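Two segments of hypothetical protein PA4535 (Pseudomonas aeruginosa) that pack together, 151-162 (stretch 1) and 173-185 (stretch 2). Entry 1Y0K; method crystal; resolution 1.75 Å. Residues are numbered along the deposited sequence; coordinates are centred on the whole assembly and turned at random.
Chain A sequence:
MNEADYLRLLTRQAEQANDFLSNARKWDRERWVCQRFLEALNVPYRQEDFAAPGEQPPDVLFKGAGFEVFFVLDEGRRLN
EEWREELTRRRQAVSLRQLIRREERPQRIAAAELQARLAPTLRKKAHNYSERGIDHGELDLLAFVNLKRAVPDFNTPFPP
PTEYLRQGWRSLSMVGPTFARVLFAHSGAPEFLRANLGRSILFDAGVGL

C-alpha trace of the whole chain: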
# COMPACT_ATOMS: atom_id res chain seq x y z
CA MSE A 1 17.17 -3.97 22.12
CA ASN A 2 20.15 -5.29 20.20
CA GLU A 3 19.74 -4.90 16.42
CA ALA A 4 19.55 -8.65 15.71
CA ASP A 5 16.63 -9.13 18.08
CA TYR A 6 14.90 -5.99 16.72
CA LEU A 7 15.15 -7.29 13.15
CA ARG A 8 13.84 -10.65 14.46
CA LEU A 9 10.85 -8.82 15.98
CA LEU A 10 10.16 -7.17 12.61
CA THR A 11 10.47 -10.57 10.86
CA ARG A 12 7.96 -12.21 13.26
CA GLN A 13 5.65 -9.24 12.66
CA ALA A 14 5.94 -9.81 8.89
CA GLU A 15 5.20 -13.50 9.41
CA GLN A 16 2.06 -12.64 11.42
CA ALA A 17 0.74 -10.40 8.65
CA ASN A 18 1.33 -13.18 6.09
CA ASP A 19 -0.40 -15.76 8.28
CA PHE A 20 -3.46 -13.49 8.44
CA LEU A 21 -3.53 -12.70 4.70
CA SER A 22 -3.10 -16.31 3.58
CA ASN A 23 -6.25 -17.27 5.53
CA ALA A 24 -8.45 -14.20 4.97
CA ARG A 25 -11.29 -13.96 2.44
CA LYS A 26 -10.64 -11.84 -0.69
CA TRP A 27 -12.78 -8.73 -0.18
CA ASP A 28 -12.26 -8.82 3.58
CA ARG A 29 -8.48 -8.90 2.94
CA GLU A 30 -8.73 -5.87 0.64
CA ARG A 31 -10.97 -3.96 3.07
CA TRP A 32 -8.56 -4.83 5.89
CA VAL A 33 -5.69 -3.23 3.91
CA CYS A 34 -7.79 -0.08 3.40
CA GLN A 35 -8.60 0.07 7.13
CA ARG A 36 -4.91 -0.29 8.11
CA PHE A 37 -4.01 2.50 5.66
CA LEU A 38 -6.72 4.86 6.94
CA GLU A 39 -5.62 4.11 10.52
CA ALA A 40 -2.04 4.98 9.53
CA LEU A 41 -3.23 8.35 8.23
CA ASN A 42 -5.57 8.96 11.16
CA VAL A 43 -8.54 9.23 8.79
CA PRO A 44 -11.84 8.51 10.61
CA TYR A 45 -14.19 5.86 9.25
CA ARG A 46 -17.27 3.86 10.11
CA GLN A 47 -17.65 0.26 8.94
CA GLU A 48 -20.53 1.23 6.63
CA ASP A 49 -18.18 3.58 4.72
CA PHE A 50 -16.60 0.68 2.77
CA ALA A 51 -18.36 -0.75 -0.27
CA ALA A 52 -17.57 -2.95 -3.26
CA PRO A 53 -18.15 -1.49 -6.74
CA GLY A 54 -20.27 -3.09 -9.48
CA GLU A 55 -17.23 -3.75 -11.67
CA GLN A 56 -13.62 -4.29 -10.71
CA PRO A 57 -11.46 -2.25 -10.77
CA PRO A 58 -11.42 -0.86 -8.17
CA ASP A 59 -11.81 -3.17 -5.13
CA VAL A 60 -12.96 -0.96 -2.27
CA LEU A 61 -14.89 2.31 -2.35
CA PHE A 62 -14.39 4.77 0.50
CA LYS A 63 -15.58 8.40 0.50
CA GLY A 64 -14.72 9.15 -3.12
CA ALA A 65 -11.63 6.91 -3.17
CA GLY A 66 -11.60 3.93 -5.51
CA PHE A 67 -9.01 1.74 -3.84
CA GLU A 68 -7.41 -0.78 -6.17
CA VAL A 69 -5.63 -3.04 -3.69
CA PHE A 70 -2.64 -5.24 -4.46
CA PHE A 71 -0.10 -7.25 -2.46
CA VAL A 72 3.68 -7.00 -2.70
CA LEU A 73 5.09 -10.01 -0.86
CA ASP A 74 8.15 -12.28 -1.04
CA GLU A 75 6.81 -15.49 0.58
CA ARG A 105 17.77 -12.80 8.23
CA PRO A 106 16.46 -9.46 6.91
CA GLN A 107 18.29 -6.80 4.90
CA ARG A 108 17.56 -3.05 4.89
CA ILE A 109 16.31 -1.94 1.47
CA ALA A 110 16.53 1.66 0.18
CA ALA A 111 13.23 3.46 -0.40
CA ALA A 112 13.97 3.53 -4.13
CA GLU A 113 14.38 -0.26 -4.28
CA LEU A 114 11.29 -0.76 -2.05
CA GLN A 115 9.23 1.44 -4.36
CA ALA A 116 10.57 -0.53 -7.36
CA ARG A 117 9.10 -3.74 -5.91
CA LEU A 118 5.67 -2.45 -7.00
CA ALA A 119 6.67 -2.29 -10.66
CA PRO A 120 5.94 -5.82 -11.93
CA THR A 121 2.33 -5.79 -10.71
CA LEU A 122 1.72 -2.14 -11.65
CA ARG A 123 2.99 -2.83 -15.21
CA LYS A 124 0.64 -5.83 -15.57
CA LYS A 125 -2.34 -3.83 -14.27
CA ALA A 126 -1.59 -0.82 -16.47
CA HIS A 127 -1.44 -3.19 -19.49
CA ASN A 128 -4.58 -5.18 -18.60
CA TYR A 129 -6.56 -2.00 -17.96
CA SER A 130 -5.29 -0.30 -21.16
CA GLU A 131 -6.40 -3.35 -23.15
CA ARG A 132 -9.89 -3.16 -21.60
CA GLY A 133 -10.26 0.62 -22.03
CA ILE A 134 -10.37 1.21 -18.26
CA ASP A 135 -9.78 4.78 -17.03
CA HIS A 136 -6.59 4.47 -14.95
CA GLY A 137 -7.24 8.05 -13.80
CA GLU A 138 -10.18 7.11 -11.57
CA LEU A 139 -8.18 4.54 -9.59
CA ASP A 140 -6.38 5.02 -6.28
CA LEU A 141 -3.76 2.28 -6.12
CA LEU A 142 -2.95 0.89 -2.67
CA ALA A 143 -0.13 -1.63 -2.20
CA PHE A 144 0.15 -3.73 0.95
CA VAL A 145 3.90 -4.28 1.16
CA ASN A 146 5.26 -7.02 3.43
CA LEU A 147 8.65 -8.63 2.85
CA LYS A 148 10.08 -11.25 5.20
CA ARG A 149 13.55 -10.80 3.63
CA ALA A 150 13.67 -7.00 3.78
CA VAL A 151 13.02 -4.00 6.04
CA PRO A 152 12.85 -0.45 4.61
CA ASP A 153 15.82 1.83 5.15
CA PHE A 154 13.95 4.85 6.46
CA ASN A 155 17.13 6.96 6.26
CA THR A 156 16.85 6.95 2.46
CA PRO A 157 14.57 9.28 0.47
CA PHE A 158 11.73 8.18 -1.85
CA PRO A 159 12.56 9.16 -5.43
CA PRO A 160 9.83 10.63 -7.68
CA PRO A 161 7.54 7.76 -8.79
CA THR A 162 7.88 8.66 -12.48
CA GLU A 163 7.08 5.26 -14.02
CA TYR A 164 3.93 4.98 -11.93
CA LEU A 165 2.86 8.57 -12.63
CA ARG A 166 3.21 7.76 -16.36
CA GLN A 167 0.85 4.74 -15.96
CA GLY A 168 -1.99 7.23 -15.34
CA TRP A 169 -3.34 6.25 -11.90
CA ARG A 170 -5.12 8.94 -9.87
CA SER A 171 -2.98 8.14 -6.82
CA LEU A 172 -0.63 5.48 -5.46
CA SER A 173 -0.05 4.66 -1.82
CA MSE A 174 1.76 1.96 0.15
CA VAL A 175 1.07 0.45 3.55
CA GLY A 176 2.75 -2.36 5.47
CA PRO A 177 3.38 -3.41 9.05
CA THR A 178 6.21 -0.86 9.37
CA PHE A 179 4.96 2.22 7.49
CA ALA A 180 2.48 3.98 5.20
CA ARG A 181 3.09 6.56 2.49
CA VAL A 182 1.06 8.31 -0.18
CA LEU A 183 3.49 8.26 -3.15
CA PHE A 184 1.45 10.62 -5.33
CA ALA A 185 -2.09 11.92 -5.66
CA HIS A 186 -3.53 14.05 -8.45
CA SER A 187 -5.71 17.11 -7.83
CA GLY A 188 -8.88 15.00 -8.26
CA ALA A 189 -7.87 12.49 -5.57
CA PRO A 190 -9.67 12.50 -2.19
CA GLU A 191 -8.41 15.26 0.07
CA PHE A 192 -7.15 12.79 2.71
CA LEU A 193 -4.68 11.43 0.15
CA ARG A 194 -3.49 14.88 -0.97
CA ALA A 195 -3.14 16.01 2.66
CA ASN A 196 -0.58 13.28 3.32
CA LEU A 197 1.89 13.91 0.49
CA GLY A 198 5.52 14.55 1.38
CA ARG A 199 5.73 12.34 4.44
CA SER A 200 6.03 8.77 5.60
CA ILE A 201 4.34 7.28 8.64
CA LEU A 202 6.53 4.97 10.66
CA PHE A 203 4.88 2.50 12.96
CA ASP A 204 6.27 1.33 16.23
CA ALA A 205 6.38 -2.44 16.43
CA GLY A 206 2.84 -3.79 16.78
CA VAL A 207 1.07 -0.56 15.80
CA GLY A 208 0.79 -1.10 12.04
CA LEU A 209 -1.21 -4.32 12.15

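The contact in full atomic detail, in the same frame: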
# COMPACT_ATOMS: atom_id res chain seq x y z
N VAL A 151 13.62 -5.05 5.21
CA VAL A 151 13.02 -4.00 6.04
C VAL A 151 13.40 -2.67 5.38
O VAL A 151 14.53 -2.53 4.92
CB VAL A 151 13.52 -4.06 7.51
CG1 VAL A 151 13.00 -5.32 8.20
CG2 VAL A 151 15.04 -4.05 7.58
N PRO A 152 12.47 -1.70 5.29
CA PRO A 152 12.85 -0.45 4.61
C PRO A 152 13.97 0.29 5.34
O PRO A 152 14.04 0.26 6.57
CB PRO A 152 11.57 0.39 4.66
CG PRO A 152 10.47 -0.63 4.83
CD PRO A 152 11.06 -1.67 5.74
N ASP A 153 14.84 0.93 4.57
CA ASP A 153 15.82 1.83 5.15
C ASP A 153 15.18 3.21 5.17
O ASP A 153 15.13 3.90 4.15
CB ASP A 153 17.11 1.83 4.34
CG ASP A 153 18.20 2.63 5.00
OD1 ASP A 153 17.89 3.48 5.88
OD2 ASP A 153 19.39 2.42 4.63
N PHE A 154 14.67 3.60 6.33
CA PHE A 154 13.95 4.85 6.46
C PHE A 154 14.86 6.09 6.44
O PHE A 154 14.38 7.23 6.42
CB PHE A 154 13.05 4.81 7.72
CG PHE A 154 11.95 3.77 7.64
CD1 PHE A 154 11.96 2.65 8.47
CD2 PHE A 154 10.92 3.92 6.71
CE1 PHE A 154 10.94 1.70 8.39
CE2 PHE A 154 9.91 2.97 6.61
CZ PHE A 154 9.91 1.85 7.45
N ASN A 155 16.17 5.87 6.39
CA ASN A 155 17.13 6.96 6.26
C ASN A 155 17.37 7.38 4.82
O ASN A 155 18.14 8.32 4.56
CB ASN A 155 18.45 6.61 6.94
CG ASN A 155 18.29 6.41 8.43
OD1 ASN A 155 17.41 7.00 9.06
ND2 ASN A 155 19.12 5.55 9.00
N THR A 156 16.71 6.70 3.89
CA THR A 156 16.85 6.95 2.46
C THR A 156 15.58 7.61 1.93
O THR A 156 14.47 7.31 2.39
CB THR A 156 17.17 5.65 1.69
OG1 THR A 156 16.06 4.73 1.80
CG2 THR A 156 18.41 4.97 2.26
N PRO A 157 15.73 8.56 0.99
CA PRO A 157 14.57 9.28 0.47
C PRO A 157 13.82 8.53 -0.64
O PRO A 157 14.43 7.78 -1.39
CB PRO A 157 15.19 10.56 -0.09
CG PRO A 157 16.58 10.20 -0.46
CD PRO A 157 17.00 9.02 0.40
N PHE A 158 12.50 8.73 -0.73
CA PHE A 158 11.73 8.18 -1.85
C PHE A 158 11.91 9.02 -3.10
O PHE A 158 11.61 10.22 -3.08
CB PHE A 158 10.25 8.09 -1.50
CG PHE A 158 9.91 6.96 -0.60
CD1 PHE A 158 10.08 7.08 0.79
CD2 PHE A 158 9.44 5.76 -1.12
CE1 PHE A 158 9.77 6.02 1.63
CE2 PHE A 158 9.12 4.69 -0.27
CZ PHE A 158 9.28 4.82 1.10
N PRO A 159 12.40 8.40 -4.20
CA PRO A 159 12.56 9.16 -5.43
C PRO A 159 11.19 9.41 -6.07
O PRO A 159 10.23 8.69 -5.74
CB PRO A 159 13.40 8.22 -6.30
CG PRO A 159 13.05 6.87 -5.84
CD PRO A 159 12.82 6.99 -4.36
N PRO A 160 11.08 10.43 -6.94
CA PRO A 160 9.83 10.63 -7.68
C PRO A 160 9.38 9.33 -8.35
O PRO A 160 10.20 8.64 -8.96
CB PRO A 160 10.22 11.66 -8.75
CG PRO A 160 11.33 12.44 -8.13
CD PRO A 160 12.10 11.44 -7.29
N PRO A 161 8.09 8.97 -8.20
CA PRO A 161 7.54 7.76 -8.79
C PRO A 161 7.15 7.94 -10.26
O PRO A 161 5.98 7.76 -10.62
CB PRO A 161 6.30 7.49 -7.92
CG PRO A 161 5.83 8.83 -7.53
CD PRO A 161 7.08 9.70 -7.41
N THR A 162 8.14 8.24 -11.09
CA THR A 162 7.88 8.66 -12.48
C THR A 162 7.21 7.58 -13.35
O THR A 162 6.30 7.88 -14.12
CB THR A 162 9.16 9.17 -13.18
OG1 THR A 162 10.12 8.12 -13.21
CG2 THR A 162 9.75 10.37 -12.42
N SER A 173 -0.45 4.68 -3.22
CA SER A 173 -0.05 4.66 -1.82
C SER A 173 0.45 3.28 -1.46
O SER A 173 0.09 2.29 -2.11
CB SER A 173 -1.23 5.04 -0.92
OG SER A 173 -1.77 6.30 -1.28
N MSE A 174 1.28 3.22 -0.41
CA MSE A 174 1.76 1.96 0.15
C MSE A 174 1.46 1.89 1.64
O MSE A 174 1.49 2.90 2.35
CB MSE A 174 3.28 1.82 -0.00
CG MSE A 174 3.84 1.80 -1.41
SE MSE A 174 5.68 1.75 -1.30
CE MSE A 174 6.05 3.25 -0.47
N VAL A 175 1.19 0.69 2.11
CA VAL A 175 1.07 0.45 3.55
C VAL A 175 1.65 -0.93 3.85
O VAL A 175 1.55 -1.84 3.05
CB VAL A 175 -0.40 0.57 4.05
CG1 VAL A 175 -1.31 -0.50 3.42
CG2 VAL A 175 -0.47 0.50 5.60
N GLY A 176 2.28 -1.06 5.01
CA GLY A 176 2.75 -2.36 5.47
C GLY A 176 2.83 -2.32 6.98
O GLY A 176 2.47 -1.33 7.60
N PRO A 177 3.30 -3.41 7.60
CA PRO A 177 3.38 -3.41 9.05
C PRO A 177 4.27 -2.30 9.61
O PRO A 177 4.04 -1.82 10.73
CB PRO A 177 3.92 -4.81 9.38
CG PRO A 177 3.57 -5.66 8.15
CD PRO A 177 3.73 -4.69 7.01
N THR A 178 5.26 -1.84 8.84
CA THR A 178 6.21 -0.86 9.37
C THR A 178 5.94 0.60 9.00
O THR A 178 6.50 1.50 9.62
CB THR A 178 7.66 -1.17 8.96
OG1 THR A 178 7.77 -1.14 7.53
CG2 THR A 178 8.07 -2.56 9.46
N PHE A 179 5.11 0.84 7.98
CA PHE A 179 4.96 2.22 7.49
C PHE A 179 3.77 2.38 6.54
O PHE A 179 3.21 1.39 6.08
CB PHE A 179 6.23 2.66 6.76
CG PHE A 179 6.31 2.21 5.33
CD1 PHE A 179 6.05 3.10 4.29
CD2 PHE A 179 6.61 0.89 5.02
CE1 PHE A 179 6.10 2.69 2.96
CE2 PHE A 179 6.67 0.46 3.68
CZ PHE A 179 6.41 1.36 2.66
N ALA A 180 3.42 3.63 6.28
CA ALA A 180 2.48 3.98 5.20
C ALA A 180 2.99 5.25 4.52
O ALA A 180 3.63 6.10 5.15
CB ALA A 180 1.09 4.18 5.74
N ARG A 181 2.72 5.36 3.22
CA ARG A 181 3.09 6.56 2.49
C ARG A 181 2.19 6.73 1.28
O ARG A 181 1.94 5.76 0.55
CB ARG A 181 4.56 6.49 2.04
CG ARG A 181 5.01 7.70 1.23
CD ARG A 181 6.47 7.56 0.79
NE ARG A 181 6.88 8.68 -0.06
CZ ARG A 181 7.42 9.81 0.38
NH1 ARG A 181 7.68 9.98 1.68
NH2 ARG A 181 7.74 10.77 -0.47
N VAL A 182 1.71 7.95 1.08
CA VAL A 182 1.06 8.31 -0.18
C VAL A 182 2.19 8.74 -1.13
O VAL A 182 2.89 9.73 -0.86
CB VAL A 182 0.05 9.47 0.03
CG1 VAL A 182 -0.57 9.90 -1.31
CG2 VAL A 182 -1.04 9.06 1.03
N LEU A 183 2.40 7.97 -2.20
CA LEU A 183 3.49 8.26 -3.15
C LEU A 183 3.17 9.44 -4.06
O LEU A 183 4.03 10.29 -4.30
CB LEU A 183 3.86 7.04 -4.00
CG LEU A 183 4.37 5.81 -3.25
CD1 LEU A 183 4.93 4.79 -4.24
CD2 LEU A 183 5.45 6.19 -2.24
N PHE A 184 1.94 9.47 -4.57
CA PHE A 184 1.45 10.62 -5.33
C PHE A 184 -0.07 10.63 -5.33
O PHE A 184 -0.70 9.60 -5.12
CB PHE A 184 2.01 10.65 -6.77
CG PHE A 184 1.44 9.60 -7.71
CD1 PHE A 184 0.23 9.80 -8.37
CD2 PHE A 184 2.17 8.44 -7.98
CE1 PHE A 184 -0.28 8.84 -9.25
CE2 PHE A 184 1.68 7.48 -8.88
CZ PHE A 184 0.46 7.68 -9.51
N ALA A 185 -0.65 11.81 -5.55
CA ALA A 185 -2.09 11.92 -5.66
C ALA A 185 -2.42 13.15 -6.48
O ALA A 185 -1.97 14.25 -6.15
CB ALA A 185 -2.73 12.00 -4.30

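The two stretches meet mainly through side chains, in an apolar and aromatic contact in which prolines and phenylalanines of a largely irregular segment lie against a β-hairpin, with no hydrogen bond crossing between them. The hairpin is held by its own backbone: M174 N donates to R181 O (2.8 Å) and R181 N to M174 O (2.9 Å), while G176 N bonds to F179 O (2.8 Å) near the turn. This pairing leaves M174, F179 and R181 with their CA-to-CB bonds toward stretch 1.

F158 contributes the largest covered area. The extended R181 side chain, with chi1 to chi3 all t, runs across its ring: R181 CD lies 3.6 Å from the centroid of the F158 ring, only 9° off the normal, in a CH-π contact, and R181 NE is 3.5 Å from F158 CG. The guanidinium also turns a face to the ring, so the arginine packs by its flat and aliphatic surfaces rather than through a polar bond to this stretch. Around the same ring, the selenomethionine M174 brings CE to 3.4 Å from F158 CE2, and L183 CD2 sits 4.2 Å from F158 CD2.

Near the hairpin turn, F154 directs its edge toward the face of F179 in an offset edge-to-face pair, with centroids 5.9 Å apart and planes at 65°. F154 CE2 also approaches F179 CB at 3.7 Å. P152 CG adds a looser contact with F179 CE2 (4.1 Å), and T178 OG1 lies near the plane of the F154 ring, 3.7 Å from F154 CZ.

At the other end, P161, the N-cap residue of the following helix, places CG 3.7 Å from F184 CD2 and 4.4 Å from L183 CB; P161 CG also lies 4.0 Å from the backbone atom L183 O. Its neighbours P159 and P160 point away, so P161 alone of the three consecutive prolines touches the hairpin.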